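Local coordinates for nuclear protein localization protein 4 homolog (Drosophila melanogaster, PDB 4RV0) that is probably part of a complex that binds ubiquitinated proteins for export from the ER and proteasomal degradation, to which this fragment contributes the ubiquitin-like domain, at residues B[23-28]-B[35-40]; B[29-34]-B[69-74]. All blocks are in the same frame, centred on the assembly; numbering follows the deposited sequence.

Contact 1. Residues B[23-28]-B[35-40]; sequences IEISPK and YDSVQN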
ATOM      1  N   ILE B  23      -9.101   5.199 -11.342  1.00 11.04           N
ATOM      2  CA  ILE B  23      -9.816   5.543 -12.561  1.00 13.59           C
ATOM      3  C   ILE B  23     -11.250   5.051 -12.478  1.00 15.06           C
ATOM      4  O   ILE B  23     -11.479   3.843 -12.366  1.00 14.43           O
ATOM      5  CB  ILE B  23      -9.190   4.887 -13.796  1.00 12.51           C
ATOM      6  CG1 ILE B  23      -7.699   5.248 -13.938  1.00 11.54           C
ATOM      7  CG2 ILE B  23     -10.011   5.241 -15.059  1.00 13.48           C
ATOM      8  CD1 ILE B  23      -7.429   6.728 -14.193  1.00 12.46           C
ATOM      9  N   GLU B  24     -12.207   5.971 -12.554  1.00 15.46           N
ATOM     10  CA  GLU B  24     -13.614   5.592 -12.636  1.00 16.04           C
ATOM     11  C   GLU B  24     -14.025   5.541 -14.100  1.00 19.95           C
ATOM     12  O   GLU B  24     -13.834   6.515 -14.845  1.00 18.36           O
ATOM     13  CB  GLU B  24     -14.510   6.552 -11.851  1.00 23.75           C
ATOM     14  CG  GLU B  24     -14.208   6.579 -10.358  1.00 30.66           C
ATOM     15  CD  GLU B  24     -15.072   7.568  -9.595  1.00 43.75           C
ATOM     16  OE1 GLU B  24     -15.745   8.407 -10.236  1.00 46.93           O
ATOM     17  OE2 GLU B  24     -15.063   7.514  -8.347  1.00 45.63           O
ATOM     18  N   ILE B  25     -14.558   4.397 -14.518  1.00 16.87           N
ATOM     19  CA  ILE B  25     -14.855   4.157 -15.923  1.00 18.12           C
ATOM     20  C   ILE B  25     -16.022   3.177 -16.078  1.00 20.42           C
ATOM     21  O   ILE B  25     -16.198   2.266 -15.270  1.00 19.69           O
ATOM     22  CB  ILE B  25     -13.583   3.668 -16.666  1.00 16.91           C
ATOM     23  CG1 ILE B  25     -13.847   3.496 -18.157  1.00 14.69           C
ATOM     24  CG2 ILE B  25     -13.043   2.378 -16.048  1.00 14.79           C
ATOM     25  CD1 ILE B  25     -12.588   3.200 -18.948  1.00 15.29           C
ATOM     26  N   SER B  26     -16.835   3.377 -17.112  1.00 25.55           N
ATOM     27  CA  SER B  26     -17.910   2.444 -17.405  1.00 21.43           C
ATOM     28  C   SER B  26     -17.311   1.118 -17.834  1.00 16.60           C
ATOM     29  O   SER B  26     -16.378   1.087 -18.631  1.00 16.84           O
ATOM     30  CB  SER B  26     -18.861   2.989 -18.476  1.00 23.07           C
ATOM     31  OG  SER B  26     -19.866   2.033 -18.775  1.00 21.40           O
ATOM     32  N   PRO B  27     -17.817   0.012 -17.267  1.00 16.66           N
ATOM     33  CA  PRO B  27     -17.397  -1.342 -17.645  1.00 21.85           C
ATOM     34  C   PRO B  27     -17.771  -1.676 -19.082  1.00 23.05           C
ATOM     35  O   PRO B  27     -17.247  -2.640 -19.648  1.00 21.75           O
ATOM     36  CB  PRO B  27     -18.178  -2.243 -16.671  1.00 19.21           C
ATOM     37  CG  PRO B  27     -19.311  -1.412 -16.197  1.00 20.74           C
ATOM     38  CD  PRO B  27     -18.820  -0.001 -16.187  1.00 21.52           C
ATOM     39  N   LYS B  28     -18.661  -0.881 -19.664  1.00 19.31           N
ATOM     40  CA  LYS B  28     -19.040  -1.079 -21.054  1.00 24.91           C
ATOM     41  C   LYS B  28     -18.147  -0.234 -21.953  1.00 22.89           C
ATOM     42  O   LYS B  28     -18.295  -0.252 -23.174  1.00 34.80           O
ATOM     43  CB  LYS B  28     -20.518  -0.740 -21.258  1.00 23.99           C
ATOM     44  CG  LYS B  28     -21.425  -1.681 -20.469  1.00 27.58           C
ATOM     45  CD  LYS B  28     -22.804  -1.100 -20.228  1.00 33.39           C
ATOM     46  CE  LYS B  28     -23.746  -2.152 -19.620  1.00 44.71           C
ATOM     47  NZ  LYS B  28     -24.138  -3.231 -20.571  1.00 43.12           N
ATOM     48  N   TYR B  35      -6.946   3.274 -21.526  1.00 11.72           N
ATOM     49  CA  TYR B  35      -5.626   3.804 -21.856  1.00 11.82           C
ATOM     50  C   TYR B  35      -5.666   5.323 -22.014  1.00 10.68           C
ATOM     51  O   TYR B  35      -4.806   6.033 -21.483  1.00 10.95           O
ATOM     52  CB  TYR B  35      -5.062   3.134 -23.107  1.00 12.07           C
ATOM     53  CG  TYR B  35      -4.316   1.834 -22.857  1.00 13.14           C
ATOM     54  CD1 TYR B  35      -2.937   1.816 -22.772  1.00  9.29           C
ATOM     55  CD2 TYR B  35      -4.998   0.624 -22.720  1.00 17.93           C
ATOM     56  CE1 TYR B  35      -2.242   0.628 -22.562  1.00 15.03           C
ATOM     57  CE2 TYR B  35      -4.314  -0.575 -22.510  1.00 14.03           C
ATOM     58  CZ  TYR B  35      -2.935  -0.560 -22.428  1.00 18.77           C
ATOM     59  OH  TYR B  35      -2.232  -1.733 -22.216  1.00 17.39           O
ATOM     60  N   ASP B  36      -6.663   5.822 -22.745  1.00 10.02           N
ATOM     61  CA  ASP B  36      -6.822   7.264 -22.922  1.00 11.68           C
ATOM     62  C   ASP B  36      -7.062   7.954 -21.576  1.00  8.43           C
ATOM     63  O   ASP B  36      -6.532   9.035 -21.318  1.00  9.18           O
ATOM     64  CB  ASP B  36      -7.969   7.602 -23.901  1.00  9.09           C
ATOM     65  CG  ASP B  36      -7.649   7.248 -25.360  1.00 15.21           C
ATOM     66  OD1 ASP B  36      -6.456   7.264 -25.736  1.00 13.81           O
ATOM     67  OD2 ASP B  36      -8.605   6.978 -26.137  1.00 12.16           O
ATOM     68  N   SER B  37      -7.881   7.335 -20.734  1.00  9.73           N
ATOM     69  CA  SER B  37      -8.160   7.862 -19.402  1.00 10.46           C
ATOM     70  C   SER B  37      -6.880   7.961 -18.562  1.00  9.13           C
ATOM     71  O   SER B  37      -6.642   8.963 -17.878  1.00  6.98           O
ATOM     72  CB  SER B  37      -9.182   6.980 -18.693  1.00 11.54           C
ATOM     73  OG  SER B  37     -10.397   6.952 -19.411  1.00 16.32           O
ATOM     74  N   VAL B  38      -6.060   6.919 -18.617  1.00  7.00           N
ATOM     75  CA  VAL B  38      -4.810   6.926 -17.877  1.00  7.06           C
ATOM     76  C   VAL B  38      -3.867   8.020 -18.370  1.00 10.48           C
ATOM     77  O   VAL B  38      -3.289   8.753 -17.565  1.00  9.20           O
ATOM     78  CB  VAL B  38      -4.127   5.549 -17.914  1.00  8.95           C
ATOM     79  CG1 VAL B  38      -2.768   5.623 -17.254  1.00 10.98           C
ATOM     80  CG2 VAL B  38      -5.006   4.517 -17.205  1.00 14.04           C
ATOM     81  N   GLN B  39      -3.764   8.160 -19.692  1.00  8.61           N
ATOM     82  CA  GLN B  39      -2.911   9.174 -20.305  1.00 13.39           C
ATOM     83  C   GLN B  39      -3.241  10.584 -19.852  1.00 10.55           C
ATOM     84  O   GLN B  39      -2.349  11.382 -19.551  1.00  9.69           O
ATOM     85  CB  GLN B  39      -3.026   9.081 -21.833  1.00 14.08           C
ATOM     86  CG  GLN B  39      -2.385  10.230 -22.610  1.00 19.84           C
ATOM     87  CD  GLN B  39      -0.865  10.225 -22.544  1.00 25.10           C
ATOM     88  OE1 GLN B  39      -0.260   9.264 -22.071  1.00 24.12           O
ATOM     89  NE2 GLN B  39      -0.240  11.273 -23.087  1.00 23.72           N
ATOM     90  N   ASN B  40      -4.532  10.889 -19.821  1.00  8.90           N
ATOM     91  CA  ASN B  40      -5.024  12.185 -19.392  1.00  8.68           C
ATOM     92  C   ASN B  40      -4.837  12.441 -17.887  1.00  9.15           C
ATOM     93  O   ASN B  40      -4.741  13.582 -17.454  1.00  6.80           O
ATOM     94  CB  ASN B  40      -6.497  12.334 -19.790  1.00  7.49           C
ATOM     95  CG  ASN B  40      -6.689  12.364 -21.304  1.00  9.72           C
ATOM     96  OD1 ASN B  40      -5.772  12.710 -22.054  1.00  8.95           O
ATOM     97  ND2 ASN B  40      -7.895  12.036 -21.754  1.00 10.58           N
TER
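With chi1 at -56°, Ile23 sets its CG2 methyl anti to the backbone N and its CG1 branch beside it, and the two arms of the side chain reach different residues of helix 35-40. CG2 of Ile23 lies 4.1 Å from CB of Ser37, while CG1 of Ile23 faces the CG2 methyl of Val38 at 4.3 Å. Ile25, two residues on along the same face of the strand, is fully extended (chi1 -176°), and its CD1 comes within 4.4 Å of Ser37 OG. Ser37 thus offers its small side chain to both isoleucines. Its hydroxyl is used elsewhere, hydrogen-bonded to the carbonyl O of His33 one turn back, which satisfies the one polar side-chain atom in an otherwise apolar contact. No hydrogen bond joins the segments. The axes of strand 23-25 and helix 35-40 approach to 9.6 Å and run at 144°, closer to antiparallel than to perpendicular. Beneath, Val14 of the neighbouring strand 10-16 touches both Ile23 and Val38. A helix laid across a hairpin whose second strand feeds into it is the hallmark of the beta-grasp, the ubiquitin-like fold to which this domain belongs.

Contact 2. Residues B[29-34]-B[69-74]; sequences SNLKHL and TSLRHG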
ATOM      1  N   SER B  29     -17.218   0.513 -21.360  1.00 19.59           N
ATOM      2  CA  SER B  29     -16.206   1.169 -22.182  1.00 26.32           C
ATOM      3  C   SER B  29     -15.221   0.120 -22.641  1.00 25.86           C
ATOM      4  O   SER B  29     -15.209  -1.020 -22.159  1.00 22.81           O
ATOM      5  CB  SER B  29     -15.451   2.269 -21.429  1.00 23.70           C
ATOM      6  OG  SER B  29     -16.294   3.354 -21.126  1.00 23.82           O
ATOM      7  N   ASN B  30     -14.399   0.520 -23.594  1.00 27.77           N
ATOM      8  CA  ASN B  30     -13.411  -0.353 -24.167  1.00 23.84           C
ATOM      9  C   ASN B  30     -12.041  -0.091 -23.557  1.00 24.99           C
ATOM     10  O   ASN B  30     -11.833   0.944 -22.917  1.00 20.60           O
ATOM     11  CB  ASN B  30     -13.391  -0.136 -25.664  1.00 28.96           C
ATOM     12  CG  ASN B  30     -13.090   1.294 -26.012  1.00 28.88           C
ATOM     13  OD1 ASN B  30     -11.927   1.691 -26.057  1.00 30.32           O
ATOM     14  ND2 ASN B  30     -14.139   2.099 -26.207  1.00 29.00           N
ATOM     15  N   LEU B  31     -11.109  -1.017 -23.761  1.00 23.29           N
ATOM     16  CA  LEU B  31      -9.777  -0.882 -23.186  1.00 23.20           C
ATOM     17  C   LEU B  31      -9.003   0.351 -23.672  1.00 24.68           C
ATOM     18  O   LEU B  31      -8.203   0.912 -22.915  1.00 21.25           O
ATOM     19  CB  LEU B  31      -8.951  -2.155 -23.396  1.00 19.40           C
ATOM     20  CG  LEU B  31      -9.318  -3.392 -22.564  1.00 26.09           C
ATOM     21  CD1 LEU B  31      -8.362  -4.547 -22.869  1.00 26.65           C
ATOM     22  CD2 LEU B  31      -9.336  -3.090 -21.080  1.00 19.04           C
ATOM     23  N   LYS B  32      -9.198   0.761 -24.928  1.00 22.02           N
ATOM     24  CA  LYS B  32      -8.548   1.984 -25.396  1.00 20.81           C
ATOM     25  C   LYS B  32      -8.956   3.193 -24.580  1.00 14.30           C
ATOM     26  O   LYS B  32      -8.129   4.057 -24.286  1.00 15.70           O
ATOM     27  CB  LYS B  32      -8.811   2.278 -26.879  1.00 23.66           C
ATOM     28  CG  LYS B  32      -8.197   3.627 -27.284  1.00 17.82           C
ATOM     29  CD  LYS B  32      -8.215   3.866 -28.770  1.00 18.84           C
ATOM     30  CE  LYS B  32      -7.621   5.222 -29.131  1.00 14.35           C
ATOM     31  NZ  LYS B  32      -8.378   6.407 -28.639  1.00  7.52           N
ATOM     32  N   HIS B  33     -10.230   3.261 -24.218  1.00 13.08           N
ATOM     33  CA  HIS B  33     -10.694   4.367 -23.405  1.00 13.93           C
ATOM     34  C   HIS B  33      -9.999   4.376 -22.052  1.00 11.39           C
ATOM     35  O   HIS B  33      -9.706   5.443 -21.517  1.00 11.95           O
ATOM     36  CB  HIS B  33     -12.216   4.351 -23.254  1.00 14.41           C
ATOM     37  CG  HIS B  33     -12.754   5.524 -22.491  1.00 15.84           C
ATOM     38  ND1 HIS B  33     -13.663   5.390 -21.474  1.00 18.35           N
ATOM     39  CD2 HIS B  33     -12.488   6.847 -22.594  1.00 15.92           C
ATOM     40  CE1 HIS B  33     -13.953   6.589 -20.976  1.00 13.86           C
ATOM     41  NE2 HIS B  33     -13.239   7.483 -21.641  1.00 15.10           N
ATOM     42  N   LEU B  34      -9.727   3.191 -21.506  1.00 12.41           N
ATOM     43  CA  LEU B  34      -8.989   3.084 -20.249  1.00 13.66           C
ATOM     44  C   LEU B  34      -7.595   3.667 -20.436  1.00 10.93           C
ATOM     45  O   LEU B  34      -7.126   4.473 -19.622  1.00  8.37           O
ATOM     46  CB  LEU B  34      -8.907   1.631 -19.769  1.00 11.45           C
ATOM     47  CG  LEU B  34      -8.114   1.333 -18.488  1.00 10.07           C
ATOM     48  CD1 LEU B  34      -8.679   2.064 -17.271  1.00  9.00           C
ATOM     49  CD2 LEU B  34      -8.078  -0.181 -18.224  1.00 11.89           C
ATOM     50  N   THR B  69     -15.181  -7.035 -19.544  1.00 29.32           N
ATOM     51  CA  THR B  69     -14.934  -8.442 -19.832  1.00 30.44           C
ATOM     52  C   THR B  69     -13.650  -8.941 -19.167  1.00 35.82           C
ATOM     53  O   THR B  69     -13.567 -10.101 -18.750  1.00 36.71           O
ATOM     54  CB  THR B  69     -14.929  -8.760 -21.352  1.00 38.21           C
ATOM     55  OG1 THR B  69     -13.849  -8.080 -22.007  1.00 37.03           O
ATOM     56  CG2 THR B  69     -16.257  -8.360 -21.991  1.00 36.65           C
ATOM     57  N   SER B  70     -12.654  -8.065 -19.056  1.00 33.78           N
ATOM     58  CA  SER B  70     -11.378  -8.450 -18.450  1.00 33.20           C
ATOM     59  C   SER B  70     -11.173  -7.905 -17.030  1.00 29.31           C
ATOM     60  O   SER B  70     -10.279  -8.360 -16.314  1.00 30.11           O
ATOM     61  CB  SER B  70     -10.205  -8.052 -19.357  1.00 35.67           C
ATOM     62  OG  SER B  70     -10.284  -6.691 -19.752  1.00 34.77           O
ATOM     63  N   LEU B  71     -11.993  -6.942 -16.617  1.00 27.52           N
ATOM     64  CA  LEU B  71     -11.769  -6.283 -15.330  1.00 20.66           C
ATOM     65  C   LEU B  71     -13.025  -6.189 -14.495  1.00 25.37           C
ATOM     66  O   LEU B  71     -14.132  -6.042 -15.018  1.00 24.64           O
ATOM     67  CB  LEU B  71     -11.222  -4.873 -15.551  1.00 19.78           C
ATOM     68  CG  LEU B  71      -9.893  -4.754 -16.297  1.00 21.33           C
ATOM     69  CD1 LEU B  71      -9.683  -3.319 -16.780  1.00 15.86           C
ATOM     70  CD2 LEU B  71      -8.745  -5.189 -15.393  1.00 22.57           C
ATOM     71  N   ARG B  72     -12.833  -6.262 -13.184  1.00 22.02           N
ATOM     72  CA  ARG B  72     -13.907  -6.098 -12.224  1.00 21.65           C
ATOM     73  C   ARG B  72     -13.681  -4.861 -11.362  1.00 17.50           C
ATOM     74  O   ARG B  72     -12.546  -4.402 -11.206  1.00 18.38           O
ATOM     75  CB  ARG B  72     -13.985  -7.363 -11.371  1.00 24.60           C
ATOM     76  CG  ARG B  72     -14.262  -8.612 -12.223  1.00 31.84           C
ATOM     77  CD  ARG B  72     -14.269  -9.869 -11.387  1.00 34.24           C
ATOM     78  NE  ARG B  72     -15.372  -9.892 -10.436  1.00 43.99           N
ATOM     79  CZ  ARG B  72     -15.700 -10.956  -9.712  1.00 55.09           C
ATOM     80  NH1 ARG B  72     -14.999 -12.081  -9.831  1.00 52.37           N
ATOM     81  NH2 ARG B  72     -16.721 -10.895  -8.864  1.00 50.90           N
ATOM     82  N   HIS B  73     -14.764  -4.335 -10.800  1.00 12.15           N
ATOM     83  CA  HIS B  73     -14.708  -3.189  -9.898  1.00 15.30           C
ATOM     84  C   HIS B  73     -13.630  -3.365  -8.823  1.00 18.05           C
ATOM     85  O   HIS B  73     -13.622  -4.361  -8.098  1.00 16.10           O
ATOM     86  CB  HIS B  73     -16.058  -2.999  -9.221  1.00 11.65           C
ATOM     87  CG  HIS B  73     -16.095  -1.855  -8.265  1.00 11.92           C
ATOM     88  ND1 HIS B  73     -15.898  -0.550  -8.656  1.00 11.52           N
ATOM     89  CD2 HIS B  73     -16.299  -1.819  -6.924  1.00 14.81           C
ATOM     90  CE1 HIS B  73     -15.996   0.244  -7.604  1.00 15.66           C
ATOM     91  NE2 HIS B  73     -16.231  -0.503  -6.539  1.00 13.58           N
ATOM     92  N   GLY B  74     -12.722  -2.399  -8.727  1.00 18.50           N
ATOM     93  CA  GLY B  74     -11.674  -2.452  -7.719  1.00 14.76           C
ATOM     94  C   GLY B  74     -10.417  -3.198  -8.130  1.00 15.82           C
ATOM     95  O   GLY B  74      -9.463  -3.266  -7.350  1.00 12.10           O
TER
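Asn30 OD1 accepts a 3.0 Å hydrogen bond from His33 N, with an N-H...O angle of 147°; this N-cap bond secures the first turn of the helix, from which Leu31 and Leu34 both reach Leu71, and Leu31 also reaches Ser70. The donor sits above the amide carbonyl plane, 45° out of it. Across the contact leucine methyls do most of the touching. Leu34 and Leu71 extend toward each other and meet tip to tip, CD2 of Leu34 lying 3.8 Å from CD1 of Leu71. CG of Leu34 is anti to the backbone N (chi1 178°), and with CD1 turned to 60° the CD2 branch extends away from CA toward Leu71. The same CD1 of Leu71 also approaches Leu31 CD2 at 4.3 Å, so one methyl serves two leucines lying three residues apart on the helix. Leu31 CD2 in turn stands 4.0 Å from Ser70 OG, a methyl beside a hydroxyl at the more accessible margin of the contact. Leu71, the first residue to leave helical geometry after helix 67-70, continues inward to touch Ile12, whereas Leu34 packs also against Ile23 and Ile25. Two residues beyond Leu71, His73 leaves this interior and meets an aromatic side chain of another protein chain edge-to-face. No hydrogen bond crosses between 29-34 and 69-74. The chemistry is therefore divided: polar bonding shapes the start of the helix, and the bridge to the segment after helix 67-70 rests on dispersion and on the burial of three leucines, with the serine at its rim.

From the N terminus, strand 10-16 turns back into strand 19-25, and contact 1 closes a short loop by bringing residues 23-28 to 35-40, with six residues between them. Contact 2 starts inside that loop, at 29-34, and closes a far longer one with 69-74, so the two cross along the chain. Both use helix 31-41: its first turn meets the segment leaving helix 67-70, and its later turns meet the second strand of the hairpin. They also touch directly, Ile25 CD1 lying 3.8 Å from Leu34 CA. Together they join the hairpin, the long helix and the approach to strand 76-80 into one hydrophobic core.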